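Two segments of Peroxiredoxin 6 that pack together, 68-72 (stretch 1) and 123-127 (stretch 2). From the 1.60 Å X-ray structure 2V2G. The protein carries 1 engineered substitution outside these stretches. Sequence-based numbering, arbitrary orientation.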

# COMPACT_ATOMS: atom_id res chain seq x y z
N ALA A 68 1.58 -15.30 7.66
CA ALA A 68 1.12 -15.43 6.26
C ALA A 68 -0.25 -16.13 6.19
O ALA A 68 -0.70 -16.70 7.16
CB ALA A 68 2.16 -16.14 5.45
N LEU A 69 -0.88 -16.08 5.01
CA LEU A 69 -2.24 -16.56 4.77
C LEU A 69 -2.48 -16.82 3.32
O LEU A 69 -2.17 -15.98 2.47
CB LEU A 69 -3.24 -15.57 5.25
CG LEU A 69 -4.69 -16.02 5.16
CD1 LEU A 69 -5.45 -15.41 6.33
CD2 LEU A 69 -5.33 -15.71 3.77
N SER A 70 -2.97 -18.00 3.02
CA SER A 70 -3.67 -18.24 1.76
C SER A 70 -4.87 -19.19 2.00
O SER A 70 -5.08 -19.73 3.10
CB SER A 70 -2.73 -18.82 0.70
OG SER A 70 -2.55 -20.26 0.83
N CYS A 71 -5.64 -19.43 0.96
CA CYS A 71 -6.81 -20.33 1.12
C CYS A 71 -6.44 -21.81 0.98
O CYS A 71 -7.29 -22.67 1.03
CB CYS A 71 -7.99 -19.97 0.22
SG CYS A 71 -8.54 -18.23 0.38
N ASP A 72 -5.16 -22.11 0.83
CA ASP A 72 -4.73 -23.51 0.75
C ASP A 72 -4.74 -24.20 2.13
O ASP A 72 -4.84 -23.55 3.16
CB ASP A 72 -3.33 -23.57 0.16
CG ASP A 72 -3.29 -23.08 -1.28
OD1 ASP A 72 -3.81 -23.82 -2.17
OD2 ASP A 72 -2.79 -21.94 -1.49
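Stretch 2, residues 123-127: MPLTC

What path do the two backbones take? Stretch 1 is the end of a strand that enters from earlier in the chain: A68, L69 and S70 are extended, and at C71 the backbone leaves the strand, with phi/psi of -84/4. Stretch 2 is extended through P124, L125 and T126, where a weakly bonded strand is found at about these residues. The two run in opposite senses, since S70 lies nearest T126, 6.4 Å between their CA atoms, and C71 lies nearest L125, 6.2 Å between theirs.

Do the backbones bond to each other? No direct hydrogen bond joins the stretches, but a water bridges them, accepting from C71 N at 2.9 Å and from T126 N at 3.0 Å, so one oxygen serves an amide from each stretch. T126 OG1 also lies 2.8 Å from this water.

Which side chains carry the contact? C71 and T126 both point their CA-to-CB bonds toward the opposing stretch, and they lose more surface to it than any other residue of their own stretch. C71, at chi1 m, brings SG to 3.9 Å from T126 CG2. T126, at chi1 p, also meets L69, whose CA-to-CB bond points sideways but whose end comes nearer: L69 CD2 is 3.8 Å from T126 CG2. The threonine methyl is thus within packing distance of both a leucine and a sulfur. Its hydroxyl passes closer to the backbone, with T126 OG1 4.3 Å from S70 CA.

How does L125 join in? Its CA-to-CB bond also points sideways, yet with chi1 m and chi2 t the side chain's end approaches C71, leaving L125 CD2 4.3 Å from C71 CB. This looser apolar contact extends the packing around the cysteine, while C71 SG lies 4.3 Å from P124 O.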

# COMPACT_ATOMS: atom_id res chain seq x y z
N MET A 123 -13.22 -21.48 -7.12
CA MET A 123 -13.24 -20.95 -5.75
C MET A 123 -12.41 -19.63 -5.73
O MET A 123 -11.34 -19.54 -6.36
CB MET A 123 -12.64 -21.97 -4.76
CG MET A 123 -13.46 -23.24 -4.52
SD MET A 123 -14.88 -22.80 -3.54
CE MET A 123 -14.15 -22.68 -1.90
N PRO A 124 -12.90 -18.61 -5.01
CA PRO A 124 -12.09 -17.41 -4.81
C PRO A 124 -10.72 -17.66 -4.15
O PRO A 124 -10.56 -18.65 -3.43
CB PRO A 124 -12.94 -16.53 -3.88
CG PRO A 124 -14.30 -17.01 -4.02
CD PRO A 124 -14.22 -18.47 -4.39
N LEU A 125 -9.82 -16.74 -4.32
CA LEU A 125 -8.51 -16.81 -3.71
C LEU A 125 -8.17 -15.40 -3.23
O LEU A 125 -8.76 -14.40 -3.68
CB LEU A 125 -7.45 -17.25 -4.70
CG LEU A 125 -7.52 -18.69 -5.20
CD1 LEU A 125 -6.59 -18.81 -6.44
CD2 LEU A 125 -7.15 -19.67 -4.00
N THR A 126 -7.27 -15.30 -2.28
CA THR A 126 -6.88 -13.97 -1.80
C THR A 126 -5.94 -13.28 -2.79
O THR A 126 -5.27 -13.93 -3.57
CB THR A 126 -6.19 -13.98 -0.43
OG1 THR A 126 -4.98 -14.76 -0.48
CG2 THR A 126 -7.06 -14.58 0.64
N CYS A 127 -5.88 -11.96 -2.70
CA CYS A 127 -4.84 -11.17 -3.37
C CYS A 127 -3.55 -11.15 -2.53
O CYS A 127 -3.30 -12.09 -1.75
CB CYS A 127 -5.41 -9.78 -3.67
SG CYS A 127 -5.70 -8.74 -2.20
O HOH W 1 -5.52 -17.44 -1.19